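Plant cysteine oxidase 2 (Arabidopsis thaliana, PDB 7CXZ) uses an iron cofactor and dioxygen to oxidise N-terminal cysteines of proteins, including group VII ethylene response factors, marking them for proteasomal degradation by the N-end rule pathway. Local coordinates at residues Y128-D133 / D140-K145; F200-S205 / W224-E229. One frame throughout, in Å; residues are numbered along the deposited sequence.

Both contacts lie in the same antiparallel sheet of the cupin fold, in which strands 141-153 and 222-228 are neighbours. Contact 1 lies at the connected, turn end of the hairpin of strands 122-130 and 141-153. Contact 2 pairs strand 222-228 with the outermost strand 198-203. Each is partly buried, but contact 2 has more surface character, with Phe200 exposed at the sheet edge. Contact 1 is held by three backbone bonds and an arginine stacked flat on a tryptophan. Contact 2 has four backbone bonds, and its arginine meets a phenylalanine through aliphatic carbons. Tyr128 OH and Asp201 OD2, 2.5 Å apart, probably form a hydrogen bond between the two.

Contact 1: Y128-D133 / D140-K145; sequences YDWVPD and DTRLAK
Tyr128 meets Ala144 through its CB, 3.8 Å from the alanine CB, while Lys145 O lies at the edge of its ring. The tyrosine hydroxyl looks elsewhere, to Asp201. Asp129 forms an antiparallel hydrogen-bonded pair with Lys145. Its N reaches Lys145 O at 3.0 Å, and its O receives Lys145 N at 2.8 Å. Its carboxylate turns away to Lys147 and to the backbone N of Gly167 and Asn168. Trp130 carries the largest side-chain contact. The guanidinium of Arg142 lies flat on the indole, with planes 13° apart. Arg142 CZ sits 3.7 Å from the centroid of the Trp130 five-membered ring, a cation-pi contact. A bend at chi3 (68°) of Arg142 folds the guanidinium back over this ring, while CD lies above the six-membered ring. Val131 N then donates an almost straight bond to Leu143 O (3.0 Å, 172°). Val131 CG2 packs beside Leu143 CD2 at 3.9 Å. A water lies between Val131 O and Leu143 O, with a weak bond from Arg142 NE. The hairpin end rests against strand 222-228, where Tyr128 touches Ala223, Trp130 touches Leu225 and Leu143 touches Trp224.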
ATOM      1  N   TYR A 128       7.374   7.074   4.851  1.00  8.73           N
ATOM      2  CA  TYR A 128       7.691   8.479   5.113  1.00  8.92           C
ATOM      3  C   TYR A 128       6.408   9.288   5.198  1.00  9.08           C
ATOM      4  O   TYR A 128       5.371   8.893   4.655  1.00  9.27           O
ATOM      5  CB  TYR A 128       8.527   9.110   3.992  1.00 10.20           C
ATOM      6  CG  TYR A 128       9.763   8.386   3.533  1.00 10.76           C
ATOM      7  CD1 TYR A 128       9.692   7.424   2.542  1.00 11.90           C
ATOM      8  CD2 TYR A 128      11.023   8.724   4.038  1.00 11.95           C
ATOM      9  CE1 TYR A 128      10.848   6.792   2.062  1.00 13.90           C
ATOM     10  CE2 TYR A 128      12.179   8.093   3.561  1.00 13.29           C
ATOM     11  CZ  TYR A 128      12.076   7.134   2.589  1.00 17.03           C
ATOM     12  OH  TYR A 128      13.216   6.501   2.098  1.00 21.07           O
ATOM     13  N   ASP A 129       6.504  10.474   5.822  1.00  9.37           N
ATOM     14  CA  ASP A 129       5.482  11.511   5.682  1.00  7.56           C
ATOM     15  C   ASP A 129       6.141  12.843   5.348  1.00  9.97           C
ATOM     16  O   ASP A 129       7.276  13.116   5.775  1.00 11.39           O
ATOM     17  CB  ASP A 129       4.631  11.654   6.962  1.00  9.22           C
ATOM     18  CG  ASP A 129       3.607  10.553   7.072  1.00  8.24           C
ATOM     19  OD1 ASP A 129       2.801  10.462   6.119  1.00  8.41           O
ATOM     20  OD2 ASP A 129       3.646   9.790   8.059  1.00 10.87           O
ATOM     21  N   TRP A 130       5.427  13.679   4.595  1.00  9.73           N
ATOM     22  CA  TRP A 130       5.964  14.999   4.259  1.00 10.34           C
ATOM     23  C   TRP A 130       6.166  15.839   5.507  1.00 10.67           C
ATOM     24  O   TRP A 130       5.389  15.765   6.461  1.00 11.95           O
ATOM     25  CB  TRP A 130       5.034  15.770   3.314  1.00 11.28           C
ATOM     26  CG  TRP A 130       4.739  15.055   2.058  1.00 10.96           C
ATOM     27  CD1 TRP A 130       3.501  14.679   1.588  1.00 11.83           C
ATOM     28  CD2 TRP A 130       5.693  14.606   1.091  1.00 10.11           C
ATOM     29  NE1 TRP A 130       3.637  14.006   0.390  1.00 11.89           N
ATOM     30  CE2 TRP A 130       4.971  13.952   0.061  1.00 12.42           C
ATOM     31  CE3 TRP A 130       7.084  14.682   0.999  1.00 11.09           C
ATOM     32  CZ2 TRP A 130       5.598  13.374  -1.042  1.00 12.28           C
ATOM     33  CZ3 TRP A 130       7.711  14.099  -0.100  1.00 12.43           C
ATOM     34  CH2 TRP A 130       6.974  13.462  -1.104  1.00 12.89           C
ATOM     35  N   VAL A 131       7.224  16.642   5.492  1.00 10.28           N
ATOM     36  CA  VAL A 131       7.370  17.745   6.432  1.00 10.97           C
ATOM     37  C   VAL A 131       6.579  18.917   5.858  1.00 12.90           C
ATOM     38  O   VAL A 131       6.963  19.480   4.820  1.00 12.87           O
ATOM     39  CB  VAL A 131       8.844  18.108   6.640  1.00  9.68           C
ATOM     40  CG1 VAL A 131       8.929  19.346   7.538  1.00 12.40           C
ATOM     41  CG2 VAL A 131       9.599  16.935   7.264  1.00 11.65           C
ATOM     42  N   PRO A 132       5.449  19.294   6.461  1.00 12.33           N
ATOM     43  CA  PRO A 132       4.623  20.347   5.865  1.00 14.94           C
ATOM     44  C   PRO A 132       5.348  21.682   5.795  1.00 15.14           C
ATOM     45  O   PRO A 132       6.140  22.035   6.675  1.00 18.47           O
ATOM     46  CB  PRO A 132       3.413  20.436   6.806  1.00 16.44           C
ATOM     47  CG  PRO A 132       3.460  19.227   7.662  1.00 19.57           C
ATOM     48  CD  PRO A 132       4.893  18.776   7.719  1.00 15.45           C
ATOM     49  N   ASP A 133       5.044  22.431   4.739  1.00 17.66           N
ATOM     50  CA  ASP A 133       5.463  23.833   4.619  1.00 21.39           C
ATOM     51  C   ASP A 133       6.977  23.997   4.733  1.00 20.56           C
ATOM     52  O   ASP A 133       7.468  24.927   5.373  1.00 20.65           O
ATOM     53  CB  ASP A 133       4.749  24.698   5.660  1.00 18.46           C
ATOM     54  CG  ASP A 133       3.246  24.562   5.574  1.00 26.04           C
ATOM     55  OD1 ASP A 133       2.734  24.607   4.441  1.00 29.14           O
ATOM     56  OD2 ASP A 133       2.580  24.379   6.615  1.00 33.48           O
ATOM     57  N   ASP A 140       9.811  19.443  -7.787  1.00 18.47           N
ATOM     58  CA  ASP A 140       9.409  18.042  -7.741  1.00 19.06           C
ATOM     59  C   ASP A 140       9.995  17.286  -6.559  1.00 21.39           C
ATOM     60  O   ASP A 140       9.756  16.075  -6.426  1.00 16.55           O
ATOM     61  CB  ASP A 140       9.789  17.353  -9.059  1.00 21.82           C
ATOM     62  CG  ASP A 140      11.301  17.280  -9.292  1.00 25.64           C
ATOM     63  OD1 ASP A 140      12.109  17.748  -8.455  1.00 24.86           O
ATOM     64  OD2 ASP A 140      11.693  16.738 -10.352  1.00 29.53           O
ATOM     65  N   THR A 141      10.753  17.955  -5.693  1.00 15.71           N
ATOM     66  CA  THR A 141      11.455  17.299  -4.598  1.00 14.61           C
ATOM     67  C   THR A 141      11.077  17.940  -3.269  1.00 15.21           C
ATOM     68  O   THR A 141      11.123  19.165  -3.129  1.00 15.63           O
ATOM     69  CB  THR A 141      12.974  17.353  -4.824  1.00 19.88           C
ATOM     70  OG1 THR A 141      13.265  16.827  -6.133  1.00 19.38           O
ATOM     71  CG2 THR A 141      13.732  16.590  -3.758  1.00 17.21           C
ATOM     72  N   ARG A 142      10.760  17.103  -2.284  1.00 14.29           N
ATOM     73  CA  ARG A 142      10.193  17.558  -1.022  1.00 13.07           C
ATOM     74  C   ARG A 142      10.816  16.806   0.142  1.00 11.76           C
ATOM     75  O   ARG A 142      11.169  15.626   0.040  1.00 11.51           O
ATOM     76  CB  ARG A 142       8.682  17.327  -0.962  1.00 12.41           C
ATOM     77  CG  ARG A 142       7.818  18.062  -1.950  1.00 17.71           C
ATOM     78  CD  ARG A 142       6.321  17.703  -1.684  1.00 20.52           C
ATOM     79  NE  ARG A 142       5.846  18.238  -0.403  1.00 32.07           N
ATOM     80  CZ  ARG A 142       4.622  18.065   0.115  1.00 31.18           C
ATOM     81  NH1 ARG A 142       3.696  17.366  -0.535  1.00 28.71           N
ATOM     82  NH2 ARG A 142       4.317  18.619   1.291  1.00 30.31           N
ATOM     83  N   LEU A 143      10.908  17.492   1.279  1.00  9.59           N
ATOM     84  CA  LEU A 143      11.466  16.901   2.483  1.00  8.57           C
ATOM     85  C   LEU A 143      10.442  16.001   3.163  1.00 10.59           C
ATOM     86  O   LEU A 143       9.272  16.374   3.300  1.00 11.42           O
ATOM     87  CB  LEU A 143      11.895  18.009   3.447  1.00 12.61           C
ATOM     88  CG  LEU A 143      12.547  17.547   4.740  1.00 11.69           C
ATOM     89  CD1 LEU A 143      13.897  16.865   4.474  1.00 12.66           C
ATOM     90  CD2 LEU A 143      12.719  18.731   5.703  1.00 14.40           C
ATOM     91  N   ALA A 144      10.907  14.842   3.627  1.00 10.95           N
ATOM     92  CA  ALA A 144      10.058  13.865   4.299  1.00 10.51           C
ATOM     93  C   ALA A 144      10.744  13.313   5.543  1.00 12.28           C
ATOM     94  O   ALA A 144      11.971  13.275   5.638  1.00 12.56           O
ATOM     95  CB  ALA A 144       9.719  12.698   3.375  1.00 11.08           C
ATOM     96  N   LYS A 145       9.925  12.909   6.510  1.00 10.00           N
ATOM     97  CA  LYS A 145      10.378  12.287   7.743  0.57 11.19           C
ATOM     98  C   LYS A 145      10.185  10.777   7.645  1.00 12.25           C
ATOM     99  O   LYS A 145       9.103  10.311   7.263  1.00 11.22           O
ATOM    100  CB  LYS A 145       9.600  12.852   8.936  0.57 12.96           C
ATOM    101  CG  LYS A 145       9.869  12.154  10.274  0.57 15.81           C
ATOM    102  CD  LYS A 145      11.238  12.484  10.849  0.57 20.02           C
ATOM    103  CE  LYS A 145      11.687  11.436  11.901  0.57 19.52           C
ATOM    104  NZ  LYS A 145      12.242  10.160  11.332  0.57 15.15           N
TER
HETATM  105  O   HOH W   1       7.600  18.306   2.352  1.00 17.68           O

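Contact 2: F200-S205 / W224-E229; sequences FDYPFS and WLKERE
Phe200 and Arg228 meet at one end of this strand pair. Arg228 CG stands over the centre of the Phe200 ring, 3.6 Å from its centroid, in a CH-pi contact. Arg228 CB and CD spread over the same face, and NE comes 3.7 Å from Phe200 CE1. The arginine takes a chi1 of 59°, with CG between the backbone N and the carbonyl carbon, and a bend at chi2 lays the chain across the ring. At the other end, Trp224 NE1 makes a weak bond to Phe204 O (3.0 Å, 134°). The Phe204 ring lies nearly parallel to the indole but slid aside, so the two barely overlap. Between these ends, Tyr202 presents its ring edge to Lys226 CB, with CE2 4.1 Å away. On the other face, Asp201 CB touches Leu225 CD1 at 3.7 Å.

Backbone bonds set a regular antiparallel register that attaches edge strand 198-203 to the sheet. Phe200 with Lys226 and Tyr202 with Trp224 are hydrogen-bonded pairs, two bonds each, flanking the non-hydrogen-bonded pair Asp201 with Leu225. The Arg228 backbone bonds to Tyr198. Farther out, Arg228 NH1 bonds to Glu229 O and forms a salt bridge with Asp234, while its buried NE has no partner. An alanine in place of Arg228 would probably uncover the Phe200 ring face and leave Asp234 without this charged mate. Lys226 NZ pairs with Asp140.

Strand 222-228 lies between this edge strand and strand 141-153, where Trp224 packs on Thr141 and Leu143. Leu225 and Asp201 touch Leu106 of strand 103-107.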
ATOM      1  N   PHE A 200      11.677   8.769  -6.159  1.00 12.09           N
ATOM      2  CA  PHE A 200      13.029   8.377  -5.818  1.00 13.61           C
ATOM      3  C   PHE A 200      13.378   8.995  -4.476  1.00 11.11           C
ATOM      4  O   PHE A 200      13.109  10.180  -4.267  1.00 15.12           O
ATOM      5  CB  PHE A 200      13.996   8.883  -6.888  1.00 14.98           C
ATOM      6  CG  PHE A 200      13.823   8.228  -8.237  1.00 18.45           C
ATOM      7  CD1 PHE A 200      13.594   6.860  -8.345  1.00 21.65           C
ATOM      8  CD2 PHE A 200      13.923   8.976  -9.386  1.00 16.99           C
ATOM      9  CE1 PHE A 200      13.445   6.258  -9.599  1.00 20.37           C
ATOM     10  CE2 PHE A 200      13.789   8.376 -10.647  1.00 18.67           C
ATOM     11  CZ  PHE A 200      13.544   7.023 -10.742  1.00 19.51           C
ATOM     12  N   ASP A 201      13.962   8.219  -3.567  1.00 13.91           N
ATOM     13  CA  ASP A 201      14.321   8.777  -2.273  1.00 16.12           C
ATOM     14  C   ASP A 201      15.836   8.948  -2.152  1.00 18.66           C
ATOM     15  O   ASP A 201      16.613   8.191  -2.746  1.00 16.22           O
ATOM     16  CB  ASP A 201      13.751   7.955  -1.101  1.00 17.01           C
ATOM     17  CG  ASP A 201      13.957   6.456  -1.227  1.00 20.09           C
ATOM     18  OD1 ASP A 201      14.367   5.938  -2.294  1.00 18.02           O
ATOM     19  OD2 ASP A 201      13.661   5.770  -0.226  1.00 21.37           O
ATOM     20  N   TYR A 202      16.236   9.983  -1.403  1.00 13.15           N
ATOM     21  CA  TYR A 202      17.623  10.397  -1.215  1.00 16.51           C
ATOM     22  C   TYR A 202      17.862  10.699   0.253  1.00 18.98           C
ATOM     23  O   TYR A 202      16.955  11.178   0.943  1.00 16.11           O
ATOM     24  CB  TYR A 202      17.962  11.648  -2.039  1.00 15.89           C
ATOM     25  CG  TYR A 202      17.811  11.431  -3.489  1.00 19.42           C
ATOM     26  CD1 TYR A 202      18.852  10.892  -4.237  1.00 24.07           C
ATOM     27  CD2 TYR A 202      16.626  11.722  -4.129  1.00 17.12           C
ATOM     28  CE1 TYR A 202      18.714  10.652  -5.575  1.00 27.59           C
ATOM     29  CE2 TYR A 202      16.478  11.498  -5.473  1.00 18.80           C
ATOM     30  CZ  TYR A 202      17.529  10.958  -6.196  1.00 26.89           C
ATOM     31  OH  TYR A 202      17.387  10.710  -7.539  1.00 29.77           O
ATOM     32  N   PRO A 203      19.074  10.464   0.751  1.00 16.38           N
ATOM     33  CA  PRO A 203      19.397  10.882   2.121  1.00 18.67           C
ATOM     34  C   PRO A 203      19.278  12.387   2.272  1.00 16.37           C
ATOM     35  O   PRO A 203      19.410  13.158   1.314  1.00 15.48           O
ATOM     36  CB  PRO A 203      20.855  10.435   2.319  1.00 22.90           C
ATOM     37  CG  PRO A 203      21.201   9.594   1.136  1.00 26.34           C
ATOM     38  CD  PRO A 203      20.220   9.863   0.041  1.00 20.00           C
ATOM     39  N   PHE A 204      19.050  12.803   3.519  1.00 16.71           N
ATOM     40  CA  PHE A 204      18.945  14.234   3.795  1.00 17.93           C
ATOM     41  C   PHE A 204      20.168  14.977   3.297  1.00 21.29           C
ATOM     42  O   PHE A 204      20.049  16.052   2.697  1.00 21.06           O
ATOM     43  CB  PHE A 204      18.768  14.488   5.287  1.00 17.52           C
ATOM     44  CG  PHE A 204      18.733  15.946   5.636  1.00 17.06           C
ATOM     45  CD1 PHE A 204      17.548  16.653   5.548  1.00 17.06           C
ATOM     46  CD2 PHE A 204      19.889  16.621   6.016  1.00 19.03           C
ATOM     47  CE1 PHE A 204      17.491  17.998   5.862  1.00 17.99           C
ATOM     48  CE2 PHE A 204      19.849  17.972   6.325  1.00 19.53           C
ATOM     49  CZ  PHE A 204      18.647  18.660   6.256  1.00 20.46           C
ATOM     50  N   SER A 205      21.357  14.400   3.522  1.00 22.16           N
ATOM     51  CA  SER A 205      22.610  15.055   3.170  1.00 24.23           C
ATOM     52  C   SER A 205      22.816  15.188   1.670  1.00 28.75           C
ATOM     53  O   SER A 205      23.818  15.780   1.263  1.00 32.52           O
ATOM     54  CB  SER A 205      23.783  14.287   3.778  1.00 29.27           C
ATOM     55  OG  SER A 205      23.860  12.987   3.209  1.00 38.18           O
ATOM     56  N   TRP A 224      14.905  13.228   1.191  1.00 12.17           N
ATOM     57  CA  TRP A 224      14.315  14.016   0.129  1.00 11.29           C
ATOM     58  C   TRP A 224      13.685  13.070  -0.881  1.00 12.96           C
ATOM     59  O   TRP A 224      14.343  12.134  -1.354  1.00 13.29           O
ATOM     60  CB  TRP A 224      15.363  14.882  -0.560  1.00 13.39           C
ATOM     61  CG  TRP A 224      15.967  15.916   0.325  1.00 13.67           C
ATOM     62  CD1 TRP A 224      17.156  15.836   0.970  1.00 15.60           C
ATOM     63  CD2 TRP A 224      15.404  17.200   0.662  1.00 13.99           C
ATOM     64  NE1 TRP A 224      17.382  16.990   1.691  1.00 17.30           N
ATOM     65  CE2 TRP A 224      16.328  17.847   1.510  1.00 17.68           C
ATOM     66  CE3 TRP A 224      14.224  17.868   0.307  1.00 14.41           C
ATOM     67  CZ2 TRP A 224      16.097  19.130   2.033  1.00 14.92           C
ATOM     68  CZ3 TRP A 224      13.995  19.144   0.821  1.00 15.19           C
ATOM     69  CH2 TRP A 224      14.935  19.763   1.664  1.00 14.73           C
ATOM     70  N   LEU A 225      12.418  13.295  -1.202  1.00 11.18           N
ATOM     71  CA  LEU A 225      11.723  12.449  -2.170  1.00 11.47           C
ATOM     72  C   LEU A 225      11.436  13.237  -3.434  1.00 12.85           C
ATOM     73  O   LEU A 225      10.835  14.313  -3.375  1.00 11.18           O
ATOM     74  CB  LEU A 225      10.422  11.894  -1.588  1.00 10.29           C
ATOM     75  CG  LEU A 225      10.475  10.557  -0.848  1.00 15.45           C
ATOM     76  CD1 LEU A 225      11.491  10.575   0.283  1.00 13.26           C
ATOM     77  CD2 LEU A 225       9.061  10.205  -0.318  1.00 11.76           C
ATOM     78  N   LYS A 226      11.843  12.682  -4.583  1.00 13.14           N
ATOM     79  CA  LYS A 226      11.701  13.333  -5.881  1.00 12.59           C
ATOM     80  C   LYS A 226      10.638  12.596  -6.686  1.00 11.87           C
ATOM     81  O   LYS A 226      10.767  11.392  -6.887  1.00 12.76           O
ATOM     82  CB  LYS A 226      13.043  13.324  -6.623  1.00 15.75           C
ATOM     83  CG  LYS A 226      13.013  13.968  -7.983  1.00 17.91           C
ATOM     84  CD  LYS A 226      14.426  13.975  -8.613  1.00 20.72           C
ATOM     85  CE  LYS A 226      15.253  15.212  -8.140  1.00 24.96           C
ATOM     86  NZ  LYS A 226      14.802  16.446  -8.865  1.00 30.93           N
ATOM     87  N   GLU A 227       9.604  13.315  -7.128  1.00 12.39           N
ATOM     88  CA  GLU A 227       8.576  12.730  -7.993  1.00 16.04           C
ATOM     89  C   GLU A 227       9.188  12.151  -9.253  1.00 15.70           C
ATOM     90  O   GLU A 227      10.048  12.776  -9.878  1.00 15.40           O
ATOM     91  CB  GLU A 227       7.554  13.780  -8.413  1.00 19.31           C
ATOM     92  CG  GLU A 227       6.675  14.258  -7.324  1.00 20.41           C
ATOM     93  CD  GLU A 227       5.555  15.153  -7.839  1.00 26.71           C
ATOM     94  OE1 GLU A 227       5.133  15.008  -9.009  1.00 32.58           O
ATOM     95  OE2 GLU A 227       5.067  15.976  -7.046  1.00 33.56           O
ATOM     96  N   ARG A 228       8.695  10.984  -9.673  1.00 15.96           N
ATOM     97  CA  ARG A 228       9.161  10.416 -10.936  1.00 18.75           C
ATOM     98  C   ARG A 228       8.023   9.676 -11.629  1.00 22.97           C
ATOM     99  O   ARG A 228       7.103   9.158 -10.983  1.00 18.03           O
ATOM    100  CB  ARG A 228      10.377   9.500 -10.725  1.00 15.81           C
ATOM    101  CG  ARG A 228      10.130   8.323  -9.791  1.00 15.59           C
ATOM    102  CD  ARG A 228       9.809   7.091 -10.601  1.00 16.02           C
ATOM    103  NE  ARG A 228       9.730   5.886  -9.788  1.00 14.51           N
ATOM    104  CZ  ARG A 228       9.040   4.823 -10.173  1.00 14.87           C
ATOM    105  NH1 ARG A 228       8.386   4.838 -11.334  1.00 16.97           N
ATOM    106  NH2 ARG A 228       9.000   3.758  -9.398  1.00 14.65           N
ATOM    107  N   GLU A 229       8.099   9.617 -12.964  1.00 21.39           N
ATOM    108  CA  GLU A 229       7.002   9.049 -13.733  1.00 21.30           C
ATOM    109  C   GLU A 229       6.885   7.541 -13.511  1.00 23.13           C
ATOM    110  O   GLU A 229       7.884   6.832 -13.356  1.00 19.45           O
ATOM    111  CB  GLU A 229       7.181   9.345 -15.221  1.00 27.01           C
TER